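Local coordinates for putative c-1-tetrahydrofolate synthase, cytoplasmic (Leishmania major, PDB 4A26) that catalyses the oxidation of N5,N10-methylenetetrahydrofolate with NADP+ and the cyclohydrolase step that opens the methenyl product in one-carbon metabolism, at the interface of chains A and B. Coordinates in Å, arbitrary orientation; residue numbers count along the deposited sequence, not the author numbering. Chains: chain A/B, Putative c-1-tetrahydrofolate synthase, cytoplasmic.

Contact 1: the interface of chains A and B. Residues chain A 165, 186-187, 189-191; chain B 173, 194-196, 198-199.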
loop_
_atom_site.group_PDB
_atom_site.type_symbol
_atom_site.label_atom_id
_atom_site.label_comp_id
_atom_site.label_asym_id
_atom_site.label_seq_id
_atom_site.Cartn_x
_atom_site.Cartn_y
_atom_site.Cartn_z
ATOM N N GLY A 165 -3.166 -10.532 -16.273
ATOM C CA GLY A 165 -3.545 -11.941 -16.402
ATOM C C GLY A 165 -2.444 -12.936 -16.070
ATOM O O GLY A 165 -2.641 -14.155 -16.172
ATOM N N MET A 186 0.201 -5.603 -9.366
ATOM C CA MET A 186 -1.218 -5.893 -9.119
ATOM C C MET A 186 -2.092 -4.844 -9.779
ATOM O O MET A 186 -3.148 -5.158 -10.322
ATOM C CB MET A 186 -1.536 -5.949 -7.620
ATOM C CG MET A 186 -3.032 -6.108 -7.316
ATOM S SD MET A 186 -3.393 -6.639 -5.636
ATOM C CE MET A 186 -2.703 -5.278 -4.693
ATOM N N LYS A 187 -1.644 -3.596 -9.720
ATOM C CA LYS A 187 -2.307 -2.488 -10.400
ATOM C C LYS A 187 -2.331 -2.737 -11.915
ATOM O O LYS A 187 -3.257 -2.304 -12.611
ATOM C CB LYS A 187 -1.573 -1.189 -10.071
ATOM C CG LYS A 187 -2.147 0.076 -10.676
ATOM C CD LYS A 187 -1.168 1.237 -10.480
ATOM C CE LYS A 187 -1.838 2.575 -10.718
ATOM N NZ LYS A 187 -2.576 2.626 -12.021
ATOM N N ASN A 189 -2.661 -5.675 -13.024
ATOM C CA ASN A 189 -3.540 -6.849 -13.080
ATOM C C ASN A 189 -2.824 -8.194 -13.199
ATOM O O ASN A 189 -3.400 -9.182 -13.669
ATOM C CB ASN A 189 -4.626 -6.682 -14.151
ATOM C CG ASN A 189 -5.626 -5.606 -13.789
ATOM O OD1 ASN A 189 -5.711 -5.184 -12.632
ATOM N ND2 ASN A 189 -6.397 -5.154 -14.775
ATOM N N ALA A 190 -1.572 -8.223 -12.752
ATOM C CA ALA A 190 -0.872 -9.477 -12.518
ATOM C C ALA A 190 -1.279 -9.929 -11.127
ATOM O O ALA A 190 -1.525 -9.100 -10.254
ATOM C CB ALA A 190 0.634 -9.283 -12.597
ATOM N N THR A 191 -1.378 -11.236 -10.926
ATOM C CA THR A 191 -1.725 -11.766 -9.622
ATOM C C THR A 191 -0.414 -11.975 -8.879
ATOM O O THR A 191 0.439 -12.740 -9.322
ATOM C CB THR A 191 -2.551 -13.052 -9.743
ATOM O OG1 THR A 191 -3.717 -12.783 -10.535
ATOM C CG2 THR A 191 -2.983 -13.542 -8.381
ATOM N N ARG B 173 -9.041 -7.101 -3.549
ATOM C CA ARG B 173 -7.996 -6.101 -3.351
ATOM C C ARG B 173 -8.596 -4.731 -3.019
ATOM O O ARG B 173 -8.066 -3.699 -3.436
ATOM C CB ARG B 173 -7.129 -5.998 -4.612
ATOM C CG ARG B 173 -7.907 -5.660 -5.887
ATOM C CD ARG B 173 -6.974 -5.404 -7.051
ATOM N NE ARG B 173 -7.663 -5.439 -8.335
ATOM C CZ ARG B 173 -7.068 -5.278 -9.515
ATOM N NH1 ARG B 173 -5.757 -5.062 -9.587
ATOM N NH2 ARG B 173 -7.783 -5.340 -10.634
ATOM N N ILE B 194 -2.758 -12.071 -3.428
ATOM C CA ILE B 194 -4.015 -11.331 -3.545
ATOM C C ILE B 194 -4.681 -11.633 -4.890
ATOM O O ILE B 194 -4.148 -11.269 -5.948
ATOM C CB ILE B 194 -3.772 -9.811 -3.434
ATOM C CG1 ILE B 194 -3.177 -9.459 -2.062
ATOM C CG2 ILE B 194 -5.070 -9.035 -3.658
ATOM C CD1 ILE B 194 -2.630 -8.037 -1.982
ATOM N N VAL B 195 -5.837 -12.297 -4.838
ATOM C CA VAL B 195 -6.632 -12.608 -6.029
ATOM C C VAL B 195 -7.648 -11.493 -6.284
ATOM O O VAL B 195 -8.124 -10.852 -5.349
ATOM C CB VAL B 195 -7.362 -13.970 -5.883
ATOM C CG1 VAL B 195 -8.325 -14.209 -7.047
ATOM C CG2 VAL B 195 -6.358 -15.109 -5.792
ATOM N N HIS B 196 -7.973 -11.273 -7.555
ATOM C CA HIS B 196 -8.843 -10.173 -7.971
ATOM C C HIS B 196 -9.403 -10.441 -9.380
ATOM O O HIS B 196 -9.218 -11.532 -9.921
ATOM C CB HIS B 196 -8.061 -8.851 -7.911
ATOM C CG HIS B 196 -6.714 -8.911 -8.561
ATOM N ND1 HIS B 196 -6.541 -8.831 -9.926
ATOM C CD2 HIS B 196 -5.474 -9.044 -8.033
ATOM C CE1 HIS B 196 -5.253 -8.915 -10.210
ATOM N NE2 HIS B 196 -4.584 -9.043 -9.080
ATOM N N GLY B 198 -8.565 -9.465 -12.338
ATOM C CA GLY B 198 -7.525 -9.810 -13.314
ATOM C C GLY B 198 -7.067 -11.265 -13.277
ATOM O O GLY B 198 -6.544 -11.787 -14.266
ATOM N N THR B 199 -7.258 -11.919 -12.133
ATOM C CA THR B 199 -6.858 -13.313 -11.950
ATOM C C THR B 199 -7.834 -14.256 -12.647
ATOM O O THR B 199 -9.047 -14.101 -12.523
ATOM C CB THR B 199 -6.838 -13.688 -10.458
ATOM O OG1 THR B 199 -6.298 -12.601 -9.701
ATOM C CG2 THR B 199 -6.020 -14.940 -10.228
#

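Contact 2: the interface of chains A and B. Residues chain A 137, 139-140; chain B 112, 115-116, 127, 129.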
loop_
_atom_site.group_PDB
_atom_site.type_symbol
_atom_site.label_atom_id
_atom_site.label_comp_id
_atom_site.label_asym_id
_atom_site.label_seq_id
_atom_site.Cartn_x
_atom_site.Cartn_y
_atom_site.Cartn_z
ATOM N N TYR A 137 -3.644 2.698 -2.930
ATOM C CA TYR A 137 -5.076 3.011 -2.962
ATOM C C TYR A 137 -5.689 2.604 -4.306
ATOM O O TYR A 137 -5.508 3.291 -5.314
ATOM C CB TYR A 137 -5.287 4.514 -2.711
ATOM C CG TYR A 137 -6.484 4.863 -1.855
ATOM C CD1 TYR A 137 -6.449 4.686 -0.474
ATOM C CD2 TYR A 137 -7.642 5.397 -2.416
ATOM C CE1 TYR A 137 -7.536 5.017 0.324
ATOM C CE2 TYR A 137 -8.737 5.734 -1.624
ATOM C CZ TYR A 137 -8.676 5.541 -0.255
ATOM O OH TYR A 137 -9.752 5.871 0.540
ATOM N N GLY A 139 -7.938 2.666 -7.066
ATOM C CA GLY A 139 -8.853 3.704 -7.556
ATOM C C GLY A 139 -8.279 5.112 -7.525
ATOM O O GLY A 139 -8.993 6.083 -7.774
ATOM N N ARG A 140 -6.991 5.231 -7.211
ATOM C CA ARG A 140 -6.310 6.523 -7.228
ATOM C C ARG A 140 -4.888 6.355 -7.730
ATOM O O ARG A 140 -4.296 5.284 -7.590
ATOM C CB ARG A 140 -6.296 7.157 -5.833
ATOM C CG ARG A 140 -7.657 7.651 -5.364
ATOM C CD ARG A 140 -7.563 8.447 -4.066
ATOM N NE ARG A 140 -6.982 9.776 -4.262
ATOM C CZ ARG A 140 -7.050 10.779 -3.382
ATOM N NH1 ARG A 140 -7.685 10.628 -2.219
ATOM N NH2 ARG A 140 -6.484 11.947 -3.668
ATOM N N ASN B 112 -13.149 11.027 -2.827
ATOM C CA ASN B 112 -11.734 11.208 -2.491
ATOM C C ASN B 112 -11.453 12.556 -1.833
ATOM O O ASN B 112 -10.850 12.618 -0.761
ATOM C CB ASN B 112 -10.862 11.066 -3.747
ATOM C CG ASN B 112 -10.928 9.675 -4.358
ATOM O OD1 ASN B 112 -11.328 8.708 -3.707
ATOM N ND2 ASN B 112 -10.530 9.571 -5.618
ATOM N N ILE B 115 -13.121 12.852 1.683
ATOM C CA ILE B 115 -12.369 12.094 2.684
ATOM C C ILE B 115 -11.059 12.801 3.035
ATOM O O ILE B 115 -10.644 12.803 4.194
ATOM C CB ILE B 115 -12.088 10.645 2.206
ATOM C CG1 ILE B 115 -13.394 9.845 2.182
ATOM C CG2 ILE B 115 -11.064 9.959 3.104
ATOM C CD1 ILE B 115 -13.216 8.378 1.876
ATOM N N GLU B 116 -10.432 13.417 2.036
ATOM C CA GLU B 116 -9.176 14.146 2.232
ATOM C C GLU B 116 -9.303 15.245 3.299
ATOM O O GLU B 116 -8.344 15.524 4.021
ATOM C CB GLU B 116 -8.698 14.762 0.909
ATOM C CG GLU B 116 -7.189 14.696 0.687
ATOM C CD GLU B 116 -6.763 13.496 -0.147
ATOM O OE1 GLU B 116 -7.192 13.403 -1.319
ATOM O OE2 GLU B 116 -5.990 12.654 0.361
ATOM N N LEU B 127 -8.987 5.679 6.010
ATOM C CA LEU B 127 -9.199 5.839 4.567
ATOM C C LEU B 127 -8.334 6.930 3.932
ATOM O O LEU B 127 -8.272 7.033 2.707
ATOM C CB LEU B 127 -10.677 6.136 4.293
ATOM C CG LEU B 127 -11.647 5.011 4.659
ATOM C CD1 LEU B 127 -13.074 5.527 4.703
ATOM C CD2 LEU B 127 -11.517 3.854 3.679
ATOM N N PRO B 129 -5.038 8.446 2.515
ATOM C CA PRO B 129 -3.808 7.879 1.960
ATOM C C PRO B 129 -2.625 7.879 2.933
ATOM O O PRO B 129 -1.854 6.923 2.958
ATOM C CB PRO B 129 -3.519 8.785 0.767
ATOM C CG PRO B 129 -4.860 9.234 0.318
ATOM C CD PRO B 129 -5.702 9.351 1.558
#

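Contact 1: the interface of chains A and B
From chain A come the last turn of helix 178-187, the loop that follows it and the start of strand 191-195, with A:Gly165 at the margin; from chain B, the end of the same strand, the loop after it and B:Arg173, in the GRS segment following strand 167-171 of the NAD(P)-binding fold. B:Arg173, extended from CG to NE, slides past A:Met186 in the opposite direction and presents its guanidinium end-on to the side-chain amide oxygen of A:Asn189. Two nitrogens grip that one atom: NH1 lies 3.0 Å from OD1, nearly along the C=O axis (162°), while NH2, 2.9 Å from OD1, stands above the carbonyl plane. The oxygen stays in the guanidinium plane, although the amide is turned 55° from it. B:His196 layers against this group, its ND1 3.6 Å above the guanidinium plane of B:Arg173; B:Thr199 OG1 covers the other ring face. With CG in the crowded position between backbone N and carbonyl carbon (chi1 48°), the imidazole points NE2 at A:Ala190 O, 3.3 Å away. That oxygen lies in the ring plane, yet the donor sits above the carbonyl plane. A:Met186, bent at chi3, crosses B:Ile194 at about a right angle and lays SD 3.5 Å from its CG2. The threonine hydroxyls meet with A:Thr191 OG1 2.7 Å from B:Thr199 OG1, direction undecided; B:Thr199 OG1 is held by B:His196 N (3.0 Å) and donates to B:His196 O. The patch ties the NAD(P)-binding domains together in the homodimer, and may steady loops that in this family line the cofactor pocket.

Contact 2: the interface of chains A and B
An arginine lying parallel to an asparagine amide, offset along its chain, and aimed at a carboxylate defines this patch of the tetrahydrofolate dehydrogenase/cyclohydrolase homodimer. Chain A supplies the loop after helix 129-136, and chain B supplies helix 111-116, the loop at B:Leu127 and the first residue of its own helix 129-136. A:Arg140 starts with CG anti to the carbonyl carbon (chi1 -71°) and bends at chi3, so that its tip runs over B:Asn112 towards B:Glu116. The arginine and asparagine side chains reach towards each other tip to tip, and their planar groups stack with only 11° between guanidinium and amide. The overlap is offset: B:Asn112 CB lies 3.5 Å above the guanidinium plane of A:Arg140, near its rim, while the amide carbon CG packs 3.6 Å from A:Arg140 CD. The amide thus supports the arginine by its face and aliphatic stem, and the contact between the two is one of packing.

B:Glu116, one helical turn further along and bent at chi2, receives the guanidinium at its edge. Both end nitrogens converge on one carboxylate oxygen, with A:Arg140 NH2 2.9 Å from B:Glu116 OE1, a salt bridge that uses the syn lone pair. A:Arg140 NH1 lies 3.0 Å from the same OE1 but meets it from above the carboxylate plane. OE1 lies in the guanidinium plane for both bonds, whereas the carboxylate itself is rotated 68° away, so the pairing is end-on to one oxygen and differs from the coplanar form with two oxygens. The arginine charge would be expected to favour the ionised carboxylate. On another flank, A:Tyr137 points its phenol at a main-chain carbonyl: OH is 2.9 Å from B:Leu127 O, a weak hydrogen bond. B:Pro129 CG borders the arginine, 4.0 Å from A:Arg140 NH1.

The C-alpha centres of contact 1 and contact 2 are about 20 Å apart, and the two patches have no residue in common. Contact 1 sets the start of strand 191-195 in chain A against the end of the same strand in chain B; contact 2 sets the loop beyond helix 129-136 of chain A against helix 111-116 of chain B, a helix of the catalytic domain. Each relies on an arginine, coming from chain B in contact 1 and from chain A in contact 2. Two-fold symmetry repeats both with chains exchanged, so the homodimer is held at several separated points along its interface.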